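Local coordinates for tubulin-like protein CetZ (Methanosaeta thermophila, PDB 3ZID) that binds GTP as an archaeal relative of tubulin and FtsZ, has GTPase activity and probably takes part in controlling cell shape, at residues A[63-71]-A[89-100]. Residues are numbered along the deposited sequence; the frame is centred on the assembly and turned at random.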
loop_
_atom_site.group_PDB
_atom_site.type_symbol
_atom_site.label_atom_id
_atom_site.label_comp_id
_atom_site.label_asym_id
_atom_site.label_seq_id
_atom_site.Cartn_x
_atom_site.Cartn_y
_atom_site.Cartn_z
ATOM N N ALA A 63 23.833 -0.827 1.149
ATOM C CA ALA A 63 24.055 0.296 2.062
ATOM C C ALA A 63 23.797 1.637 1.388
ATOM O O ALA A 63 23.283 2.564 2.011
ATOM C CB ALA A 63 25.470 0.254 2.604
ATOM N N LYS A 64 24.122 1.726 0.104
ATOM C CA LYS A 64 23.876 2.941 -0.659
ATOM C C LYS A 64 22.394 3.233 -0.847
ATOM O O LYS A 64 22.013 4.349 -1.197
ATOM C CB LYS A 64 24.536 2.842 -2.020
ATOM C CG LYS A 64 24.170 1.583 -2.773
ATOM C CD LYS A 64 24.710 1.630 -4.198
ATOM C CE LYS A 64 23.799 2.439 -5.120
ATOM N NZ LYS A 64 22.656 1.624 -5.605
ATOM N N ASP A 65 21.560 2.224 -0.622
ATOM C CA ASP A 65 20.134 2.374 -0.834
ATOM C C ASP A 65 19.402 2.550 0.493
ATOM O O ASP A 65 18.172 2.490 0.549
ATOM C CB ASP A 65 19.589 1.163 -1.594
ATOM C CG ASP A 65 20.125 1.072 -3.015
ATOM O OD1 ASP A 65 20.710 2.063 -3.500
ATOM O OD2 ASP A 65 19.933 0.019 -3.659
ATOM N N ARG A 66 20.169 2.755 1.560
ATOM C CA ARG A 66 19.598 2.991 2.882
ATOM C C ARG A 66 19.820 4.428 3.296
ATOM O O ARG A 66 20.935 4.830 3.609
ATOM C CB ARG A 66 20.200 2.061 3.932
ATOM C CG ARG A 66 20.100 0.608 3.604
ATOM C CD ARG A 66 20.599 -0.235 4.768
ATOM N NE ARG A 66 20.659 -1.644 4.401
ATOM C CZ ARG A 66 21.012 -2.620 5.226
ATOM N NH1 ARG A 66 21.339 -2.341 6.479
ATOM N NH2 ARG A 66 21.026 -3.876 4.800
ATOM N N LEU A 67 18.742 5.201 3.251
ATOM C CA LEU A 67 18.796 6.624 3.513
ATOM C C LEU A 67 18.272 6.962 4.905
ATOM O O LEU A 67 17.072 6.821 5.188
ATOM C CB LEU A 67 18.022 7.391 2.441
ATOM C CG LEU A 67 18.070 8.913 2.606
ATOM C CD1 LEU A 67 19.503 9.404 2.553
ATOM C CD2 LEU A 67 17.250 9.592 1.532
ATOM N N HIS A 68 19.191 7.355 5.785
ATOM C CA HIS A 68 18.831 7.809 7.117
ATOM C C HIS A 68 18.516 9.298 7.102
ATOM O O HIS A 68 19.281 10.106 6.589
ATOM C CB HIS A 68 19.950 7.530 8.125
ATOM C CG HIS A 68 19.561 7.823 9.541
ATOM N ND1 HIS A 68 20.431 8.369 10.454
ATOM C CD2 HIS A 68 18.390 7.645 10.199
ATOM C CE1 HIS A 68 19.817 8.519 11.614
ATOM N NE2 HIS A 68 18.576 8.087 11.487
ATOM N N VAL A 69 17.361 9.646 7.639
ATOM C CA VAL A 69 16.979 11.035 7.783
ATOM C C VAL A 69 17.032 11.375 9.262
ATOM O O VAL A 69 16.145 10.976 10.010
ATOM C CB VAL A 69 15.564 11.268 7.251
ATOM C CG1 VAL A 69 15.176 12.719 7.414
ATOM C CG2 VAL A 69 15.453 10.801 5.783
ATOM N N PRO A 70 18.073 12.095 9.705
ATOM C CA PRO A 70 18.207 12.281 11.156
ATOM C C PRO A 70 16.992 13.017 11.726
ATOM O O PRO A 70 16.513 13.942 11.081
ATOM C CB PRO A 70 19.466 13.149 11.279
ATOM C CG PRO A 70 20.197 12.968 9.981
ATOM C CD PRO A 70 19.129 12.788 8.950
ATOM N N ASN A 71 16.477 12.583 12.875
ATOM C CA ASN A 71 15.457 13.343 13.621
ATOM C C ASN A 71 14.150 13.592 12.854
ATOM O O ASN A 71 13.062 13.593 13.432
ATOM C CB ASN A 71 16.031 14.671 14.129
ATOM C CG ASN A 71 17.196 14.476 15.070
ATOM O OD1 ASN A 71 17.338 13.417 15.682
ATOM N ND2 ASN A 71 18.037 15.503 15.200
ATOM N N ASN A 89 14.415 18.079 6.100
ATOM C CA ASN A 89 15.336 17.235 5.340
ATOM C C ASN A 89 14.922 16.995 3.895
ATOM O O ASN A 89 15.516 16.163 3.207
ATOM C CB ASN A 89 15.491 15.890 6.036
ATOM C CG ASN A 89 16.061 16.024 7.429
ATOM O OD1 ASN A 89 17.277 15.983 7.610
ATOM N ND2 ASN A 89 15.186 16.165 8.426
ATOM N N GLN A 90 13.937 17.763 3.439
ATOM C CA GLN A 90 13.340 17.615 2.112
ATOM C C GLN A 90 14.364 17.618 0.974
ATOM O O GLN A 90 14.342 16.750 0.097
ATOM C CB GLN A 90 12.313 18.731 1.881
ATOM C CG GLN A 90 11.649 18.724 0.511
ATOM C CD GLN A 90 10.495 19.717 0.408
ATOM O OE1 GLN A 90 9.735 19.913 1.361
ATOM N NE2 GLN A 90 10.347 20.331 -0.759
ATOM N N GLU A 91 15.262 18.594 0.991
ATOM C CA GLU A 91 16.239 18.721 -0.079
ATOM C C GLU A 91 17.186 17.532 -0.109
ATOM O O GLU A 91 17.546 17.034 -1.177
ATOM C CB GLU A 91 17.007 20.032 0.057
ATOM C CG GLU A 91 16.104 21.270 0.032
ATOM C CD GLU A 91 15.522 21.592 -1.352
ATOM O OE1 GLU A 91 15.613 20.758 -2.281
ATOM O OE2 GLU A 91 14.968 22.700 -1.509
ATOM N N MET A 92 17.569 17.068 1.071
ATOM C CA MET A 92 18.489 15.947 1.194
ATOM C C MET A 92 17.856 14.679 0.621
ATOM O O MET A 92 18.497 13.901 -0.088
ATOM C CB MET A 92 18.864 15.754 2.666
ATOM C CG MET A 92 19.883 14.666 2.910
ATOM S SD MET A 92 19.143 13.177 3.581
ATOM C CE MET A 92 18.560 13.763 5.172
ATOM N N ILE A 93 16.587 14.476 0.943
ATOM C CA ILE A 93 15.848 13.332 0.439
ATOM C C ILE A 93 15.694 13.390 -1.085
ATOM O O ILE A 93 16.080 12.456 -1.800
ATOM C CB ILE A 93 14.489 13.240 1.135
ATOM C CG1 ILE A 93 14.706 12.764 2.566
ATOM C CG2 ILE A 93 13.557 12.304 0.383
ATOM C CD1 ILE A 93 13.691 13.292 3.553
ATOM N N LEU A 94 15.168 14.500 -1.588
ATOM C CA LEU A 94 15.016 14.681 -3.031
ATOM C C LEU A 94 16.329 14.604 -3.818
ATOM O O LEU A 94 16.357 14.107 -4.954
ATOM C CB LEU A 94 14.304 16.001 -3.324
ATOM C CG LEU A 94 12.847 16.052 -2.881
ATOM C CD1 LEU A 94 12.333 17.480 -2.949
ATOM C CD2 LEU A 94 12.045 15.172 -3.796
ATOM N N GLU A 95 17.406 15.087 -3.214
ATOM C CA GLU A 95 18.726 15.017 -3.829
ATOM C C GLU A 95 19.122 13.566 -4.086
ATOM O O GLU A 95 19.601 13.216 -5.166
ATOM C CB GLU A 95 19.761 15.714 -2.949
ATOM C CG GLU A 95 21.194 15.440 -3.343
ATOM C CD GLU A 95 22.187 16.259 -2.536
ATOM O OE1 GLU A 95 21.740 17.059 -1.681
ATOM O OE2 GLU A 95 23.408 16.112 -2.767
ATOM N N GLU A 96 18.896 12.722 -3.087
ATOM C CA GLU A 96 19.232 11.312 -3.191
ATOM C C GLU A 96 18.493 10.643 -4.341
ATOM O O GLU A 96 19.044 9.784 -5.036
ATOM C CB GLU A 96 18.924 10.592 -1.876
ATOM C CG GLU A 96 19.233 9.099 -1.904
ATOM C CD GLU A 96 20.646 8.776 -2.351
ATOM O OE1 GLU A 96 21.572 9.556 -2.031
ATOM O OE2 GLU A 96 20.818 7.749 -3.049
ATOM N N ILE A 97 17.246 11.046 -4.543
ATOM C CA ILE A 97 16.447 10.523 -5.644
ATOM C C ILE A 97 16.962 11.014 -6.992
ATOM O O ILE A 97 17.172 10.221 -7.911
ATOM C CB ILE A 97 14.973 10.914 -5.468
ATOM C CG1 ILE A 97 14.403 10.194 -4.246
ATOM C CG2 ILE A 97 14.186 10.625 -6.734
ATOM C CD1 ILE A 97 13.128 10.780 -3.726
ATOM N N GLU A 98 17.191 12.321 -7.098
ATOM C CA GLU A 98 17.646 12.916 -8.355
ATOM C C GLU A 98 19.010 12.400 -8.820
ATOM O O GLU A 98 19.285 12.368 -10.016
ATOM C CB GLU A 98 17.618 14.441 -8.278
ATOM C CG GLU A 98 16.201 14.996 -8.320
ATOM C CD GLU A 98 16.095 16.419 -7.809
ATOM O OE1 GLU A 98 17.112 16.963 -7.322
ATOM O OE2 GLU A 98 14.991 16.998 -7.903
ATOM N N LYS A 99 19.843 11.965 -7.881
ATOM C CA LYS A 99 21.140 11.382 -8.219
ATOM C C LYS A 99 21.016 10.138 -9.093
ATOM O O LYS A 99 21.970 9.760 -9.769
ATOM C CB LYS A 99 21.892 10.973 -6.949
ATOM C CG LYS A 99 22.359 12.116 -6.071
ATOM C CD LYS A 99 23.186 11.592 -4.907
ATOM C CE LYS A 99 23.732 12.730 -4.054
ATOM N NZ LYS A 99 24.594 12.229 -2.948
ATOM N N ARG A 100 19.840 9.511 -9.083
ATOM C CA ARG A 100 19.657 8.247 -9.776
ATOM C C ARG A 100 18.984 8.387 -11.131
ATOM O O ARG A 100 18.628 7.389 -11.753
ATOM C CB ARG A 100 18.907 7.263 -8.889
ATOM C CG ARG A 100 19.521 7.177 -7.522
ATOM C CD ARG A 100 19.133 5.928 -6.777
ATOM N NE ARG A 100 19.828 5.885 -5.496
ATOM C CZ ARG A 100 20.044 4.779 -4.798
ATOM N NH1 ARG A 100 19.620 3.604 -5.260
ATOM N NH2 ARG A 100 20.688 4.851 -3.640
#
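The guanidinium of R100 meets D65 and E96 at its edges, with D65 OD1 and E96 OE2 close to its plane; K64 O comes within 2.8 Å of NH2 there. Of the other flat group, the H68 ring, one face carries P70 CA, offset toward the rim. NH1 and NH2 grip D65 end-on, both on OD1 (NH1 to OD1 2.6 Å), although the carboxylate plane is turned 50° from the guanidinium and NH1 comes from above it. On the side-on edge NE and NH2 converge on E96 OE2 from opposite faces of that carboxylate, with NH2 at 3.0 Å from OE2. Arginine suits this place because one flat cation can serve two acids; its NH1 also bridges to E44 on strand 42-49. K64 curls its bent chain round so that NZ lies 2.9 Å from D65 OD1 on the syn side. K64 and R100 thus converge on OD1, whose three donors would probably favour an ionised aspartate.

Beyond the charges the interface turns apolar. L67 points toward the helix, its CG trans to the backbone N (chi1 -178°), which sets CD1 3.9 Å from M92 SD and CD2 against the aliphatic CB of E96. Branched, buried V69 and I93 fill the layer between sheet edge and helix, crossing at about a right angle (CG2 to CD1 3.8 Å); I93 also touches F120 of helix 117-131. V69 CG1 lies 3.4 Å from CG of the N89 amide, whose ND2 hydrogen-bonds to G85 O. The flexible thioether of M92 brings CE to the P70 ring carbon CD at 3.9 Å. Strand 66-68, an edge of the parallel sheet beside strand 42-49, runs nearly antiparallel (166°) to the 89-98 part of helix 79-98, the alpha/beta layering of the Rossmann-like GTPase domain of the tubulin/FtsZ family.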